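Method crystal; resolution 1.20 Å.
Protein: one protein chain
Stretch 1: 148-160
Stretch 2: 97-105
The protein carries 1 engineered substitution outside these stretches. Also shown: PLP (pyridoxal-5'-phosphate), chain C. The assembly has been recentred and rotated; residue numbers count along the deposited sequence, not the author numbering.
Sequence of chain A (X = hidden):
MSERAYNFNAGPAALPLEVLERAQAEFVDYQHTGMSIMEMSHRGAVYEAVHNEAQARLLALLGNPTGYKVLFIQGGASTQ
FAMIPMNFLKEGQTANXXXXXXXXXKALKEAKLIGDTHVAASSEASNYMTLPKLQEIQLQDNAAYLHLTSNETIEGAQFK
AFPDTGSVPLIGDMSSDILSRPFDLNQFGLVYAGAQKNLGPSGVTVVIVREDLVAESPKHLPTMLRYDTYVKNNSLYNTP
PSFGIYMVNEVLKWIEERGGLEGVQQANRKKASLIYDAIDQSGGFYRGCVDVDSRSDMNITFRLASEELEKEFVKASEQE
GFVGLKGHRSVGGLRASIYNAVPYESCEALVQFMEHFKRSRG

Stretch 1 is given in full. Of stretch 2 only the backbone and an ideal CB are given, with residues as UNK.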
# COMPACT_ATOMS: atom_id res chain seq x y z
N LEU A 148 6.22 -3.97 22.50
CA LEU A 148 4.92 -4.31 23.06
C LEU A 148 3.85 -3.96 22.04
O LEU A 148 4.08 -3.19 21.10
CB LEU A 148 4.71 -3.61 24.40
CG LEU A 148 4.76 -2.10 24.49
CD1 LEU A 148 3.50 -1.38 24.03
CD2 LEU A 148 4.99 -1.65 25.95
N THR A 149 2.70 -4.51 22.30
CA THR A 149 1.48 -4.28 21.55
C THR A 149 0.56 -3.48 22.46
O THR A 149 0.14 -4.02 23.50
CB THR A 149 0.87 -5.64 21.17
OG1 THR A 149 1.92 -6.43 20.60
CG2 THR A 149 -0.24 -5.50 20.15
N SER A 150 0.26 -2.24 22.11
CA SER A 150 -0.48 -1.40 23.02
C SER A 150 -1.93 -1.91 23.18
O SER A 150 -2.44 -1.82 24.30
CB SER A 150 -0.54 0.06 22.61
OG SER A 150 -1.08 0.15 21.30
N ASN A 151 -2.50 -2.38 22.11
CA ASN A 151 -3.88 -2.86 22.17
C ASN A 151 -3.94 -4.16 21.41
O ASN A 151 -3.62 -4.16 20.21
CB ASN A 151 -4.80 -1.80 21.56
CG ASN A 151 -6.28 -2.17 21.70
OD1 ASN A 151 -6.83 -1.96 22.78
ND2 ASN A 151 -6.90 -2.65 20.65
N GLU A 152 -4.27 -5.23 22.07
CA GLU A 152 -4.40 -6.55 21.46
C GLU A 152 -5.82 -6.64 20.91
O GLU A 152 -6.75 -6.97 21.67
CB GLU A 152 -4.13 -7.64 22.51
CG GLU A 152 -2.63 -7.83 22.74
CD GLU A 152 -1.90 -8.55 21.63
OE1 GLU A 152 -2.48 -8.78 20.55
OE2 GLU A 152 -0.72 -8.90 21.83
N THR A 153 -5.87 -6.35 19.64
CA THR A 153 -7.12 -6.21 18.89
C THR A 153 -8.00 -7.44 18.92
O THR A 153 -9.23 -7.28 18.88
CB THR A 153 -6.74 -5.97 17.40
OG1 THR A 153 -5.55 -5.17 17.42
CG2 THR A 153 -7.89 -5.26 16.71
N ILE A 154 -7.39 -8.64 18.96
CA ILE A 154 -8.20 -9.87 18.90
C ILE A 154 -8.69 -10.28 20.27
O ILE A 154 -9.83 -10.75 20.42
CB ILE A 154 -7.38 -10.99 18.21
CG1 ILE A 154 -7.33 -10.72 16.71
CG2 ILE A 154 -7.93 -12.36 18.56
CD1 ILE A 154 -6.33 -11.55 15.93
N GLU A 155 -7.83 -10.13 21.28
CA GLU A 155 -8.21 -10.52 22.63
C GLU A 155 -9.03 -9.45 23.35
O GLU A 155 -9.81 -9.78 24.25
CB GLU A 155 -6.95 -10.86 23.43
CG GLU A 155 -6.47 -12.30 23.18
CD GLU A 155 -5.70 -12.51 21.90
OE1 GLU A 155 -4.96 -11.57 21.56
OE2 GLU A 155 -5.74 -13.50 21.14
N GLY A 156 -8.88 -8.18 22.97
CA GLY A 156 -9.62 -7.12 23.62
C GLY A 156 -8.92 -6.58 24.87
O GLY A 156 -9.59 -6.06 25.76
N ALA A 157 -7.59 -6.65 24.94
CA ALA A 157 -6.83 -6.18 26.07
C ALA A 157 -6.03 -4.95 25.63
O ALA A 157 -5.64 -4.81 24.45
CB ALA A 157 -5.88 -7.22 26.63
N GLN A 158 -5.75 -4.05 26.56
CA GLN A 158 -5.06 -2.81 26.24
C GLN A 158 -4.24 -2.32 27.42
O GLN A 158 -4.75 -2.27 28.57
CB GLN A 158 -6.13 -1.75 25.88
CG GLN A 158 -5.46 -0.44 25.43
CD GLN A 158 -6.57 0.54 25.06
OE1 GLN A 158 -7.69 0.49 25.64
NE2 GLN A 158 -6.31 1.42 24.09
N PHE A 159 -3.00 -1.94 27.18
CA PHE A 159 -2.22 -1.27 28.21
C PHE A 159 -2.70 0.15 28.44
O PHE A 159 -2.97 0.88 27.49
CB PHE A 159 -0.73 -1.16 27.83
CG PHE A 159 0.02 -2.47 27.91
CD1 PHE A 159 0.38 -3.19 26.79
CD2 PHE A 159 0.35 -3.02 29.17
CE1 PHE A 159 1.08 -4.38 26.87
CE2 PHE A 159 1.06 -4.21 29.25
CZ PHE A 159 1.42 -4.92 28.10
N LYS A 160 -2.75 0.50 29.73
CA LYS A 160 -3.07 1.89 30.05
C LYS A 160 -1.82 2.75 30.18
O LYS A 160 -1.91 3.96 30.21
CB LYS A 160 -3.79 2.01 31.39
CG LYS A 160 -5.07 1.16 31.42
CD LYS A 160 -5.70 1.41 32.80
CE LYS A 160 -6.52 0.19 33.23
NZ LYS A 160 -7.66 0.02 32.32
N UNK A 97 10.31 -9.14 23.61
CA UNK A 97 8.87 -9.01 23.35
C UNK A 97 8.04 -9.13 24.62
O UNK A 97 8.36 -9.97 25.47
CB UNK A 97 8.42 -10.07 22.34
N UNK A 98 7.01 -8.29 24.75
CA UNK A 98 5.98 -8.51 25.77
C UNK A 98 4.84 -9.28 25.11
O UNK A 98 4.30 -8.75 24.12
CB UNK A 98 5.49 -7.19 26.37
N UNK A 99 4.52 -10.47 25.58
CA UNK A 99 3.65 -11.41 24.89
C UNK A 99 2.24 -11.34 25.51
O UNK A 99 1.96 -11.92 26.54
CB UNK A 99 4.22 -12.83 24.97
N UNK A 100 1.38 -10.59 24.82
CA UNK A 100 0.05 -10.24 25.34
C UNK A 100 -1.06 -10.85 24.52
O UNK A 100 -2.24 -10.55 24.79
CB UNK A 100 -0.13 -8.72 25.38
N UNK A 101 -0.76 -11.67 23.53
CA UNK A 101 -1.89 -12.21 22.76
C UNK A 101 -1.49 -12.34 21.30
O UNK A 101 -0.34 -12.47 20.88
CB UNK A 101 -3.13 -11.32 22.90
N UNK A 102 -2.50 -12.30 20.46
CA UNK A 102 -2.35 -12.69 19.06
C UNK A 102 -1.41 -11.83 18.27
O UNK A 102 -0.62 -12.33 17.44
CB UNK A 102 -3.72 -12.68 18.37
N UNK A 103 -1.49 -10.51 18.48
CA UNK A 103 -0.61 -9.68 17.64
C UNK A 103 0.82 -9.63 18.17
O UNK A 103 1.75 -9.52 17.39
CB UNK A 103 -1.17 -8.26 17.54
N UNK A 104 1.00 -9.71 19.49
CA UNK A 104 2.34 -9.87 20.00
C UNK A 104 2.95 -11.14 19.45
O UNK A 104 4.10 -11.19 19.07
CB UNK A 104 2.34 -9.89 21.53
N UNK A 105 2.14 -12.21 19.39
CA UNK A 105 2.67 -13.49 18.90
C UNK A 105 3.11 -13.39 17.44
O UNK A 105 4.13 -13.98 17.04
CB UNK A 105 1.62 -14.59 19.05
N1 PLP C . -1.06 -5.40 14.83
C2 PLP C . -2.29 -5.15 15.35
C2A PLP C . -2.35 -4.75 16.83
C3 PLP C . -3.41 -5.23 14.57
O3 PLP C . -4.64 -4.92 15.07
C4 PLP C . -3.25 -5.50 13.23
C4A PLP C . -4.50 -5.59 12.34
C5 PLP C . -2.01 -5.83 12.74
C6 PLP C . -0.89 -5.70 13.51
C5A PLP C . -1.84 -6.30 11.29
O4P PLP C . -1.98 -5.20 10.40
P PLP C . -1.85 -5.36 8.82
O1P PLP C . -1.87 -3.96 8.27
O2P PLP C . -3.06 -6.17 8.43
O3P PLP C . -0.57 -6.09 8.57

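Position 97 lies in a strand, and its CA-to-CB bond runs sideways to stretch 1, with nothing of that stretch within 5.5 Å of the ideal CB. Stretch 1 sets no demand here, and many side chains would suit; the residue is Tyr97, whose hydroxyl is bonded elsewhere in the structure.

At position 98 the bond points toward stretch 1. The ideal CB is 4.2 Å from Leu148 CB and 5.0 Å from Phe159 CZ, an apolar setting that suits valine, isoleucine, leucine or alanine. Val98, with chi1 in the t well, touches both neighbours: CG2 is 4.1 Å from Leu148 CB, and CG1 is 3.9 Å from Phe159 CZ, at the edge of that ring. Its carbonyl accepts from two waters, one of which takes the Thr149 backbone NH.

Position 99 points away and is free of stretch 1. It is Met99, which makes no contact there.

Position 100 points back toward stretch 1. An ideal CB 3.6 Å from Glu152 OE2 and 4.7 Å from Phe159 CE1 faces a carboxylate and an aromatic ring together. A small hydroxyl donor is favoured, serine or threonine, the latter adding a methyl for the ring. Thr100 has both: OG1 donates to Glu152 OE2 at 2.7 Å, while CG2 lies 3.6 Å from Phe159 CZ. OG1 also accepts from the water that reaches Thr149 N.

At position 101, phi/psi of 144/-155 would jam a CB against the preceding carbonyl, and the ideal CB would sit 2.3 Å from Glu155 OE1, a clash. Only glycine fits on both counts. Gly101 occupies the N-cap position, and the absence of a side chain lets the two glutamates approach the start of the helix.

Position 102 opens the helix, pointing toward stretch 1 with its ideal CB 3.5 Å from Glu155 OE2 and 3.8 Å from Ile154 CD1. A short donor such as serine or threonine would answer the carboxylate. Its backbone N donates to Glu155 OE1 at 2.8 Å, nearly straight, as most residues' would; the Ser102 side chain adds a bond from OG to Glu155 OE2, very short at 2.5 Å.

Position 103 also points toward stretch 1. The ideal CB is 3.3 Å from Glu152 OE1 and 3.9 Å from Thr149 CG2, with Thr153, Ile154 and PLP further out; a long apolar or aromatic side chain could reach them. Trp103 lies against Ile154, CE2 being 4.1 Å from Ile154 CD1, and PLP C5A sits over one face of its ring, 3.4 Å from CH2. Its backbone N donates to Glu152 OE1 at 2.9 Å.

At position 104 the ideal CB is already tight, 3.2 Å from Glu152 OE2, and 3.6 Å from Thr149 OG1, so a small residue is favoured. Ala104 donates its N to Glu152 OE2 at 3.0 Å; Glu152 thus binds successive helix amides through both oxygens.

Position 105 points sideways, beyond reach of stretch 1, and places few limits. It is Ser105, whose N donates to Gly101 O at 2.9 Å.

Stretch 2 (97-105) YVMTGSWAS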
# COMPACT_ATOMS: atom_id res chain seq x y z
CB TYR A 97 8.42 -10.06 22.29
CG TYR A 97 8.86 -9.54 20.92
CD1 TYR A 97 10.18 -9.69 20.51
CD2 TYR A 97 7.96 -8.89 20.09
CE1 TYR A 97 10.62 -9.25 19.29
CE2 TYR A 97 8.42 -8.42 18.85
CZ TYR A 97 9.72 -8.60 18.47
OH TYR A 97 10.19 -8.12 17.26
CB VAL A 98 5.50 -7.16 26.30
CG1 VAL A 98 4.41 -7.38 27.39
CG2 VAL A 98 6.65 -6.30 26.81
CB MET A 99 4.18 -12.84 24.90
CG MET A 99 5.60 -12.94 24.39
SD MET A 99 5.80 -12.29 22.69
CE MET A 99 4.67 -13.40 21.83
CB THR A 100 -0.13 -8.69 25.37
OG1 THR A 100 0.39 -8.17 24.13
CG2 THR A 100 0.70 -8.11 26.51
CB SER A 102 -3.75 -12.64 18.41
OG SER A 102 -4.53 -13.70 18.97
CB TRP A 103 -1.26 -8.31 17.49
CG TRP A 103 -2.42 -8.40 16.53
CD1 TRP A 103 -3.74 -8.18 16.78
CD2 TRP A 103 -2.34 -8.77 15.14
NE1 TRP A 103 -4.48 -8.37 15.64
CE2 TRP A 103 -3.64 -8.73 14.62
CE3 TRP A 103 -1.27 -9.12 14.30
CZ2 TRP A 103 -3.92 -9.04 13.29
CZ3 TRP A 103 -1.55 -9.42 12.96
CH2 TRP A 103 -2.85 -9.38 12.47
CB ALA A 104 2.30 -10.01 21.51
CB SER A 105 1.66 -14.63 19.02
OG SER A 105 1.45 -14.95 20.38
O HOH W 1 2.56 -6.50 24.33
O HOH W 2 4.44 -7.34 21.40
O HOH W 3 2.23 -6.66 17.85
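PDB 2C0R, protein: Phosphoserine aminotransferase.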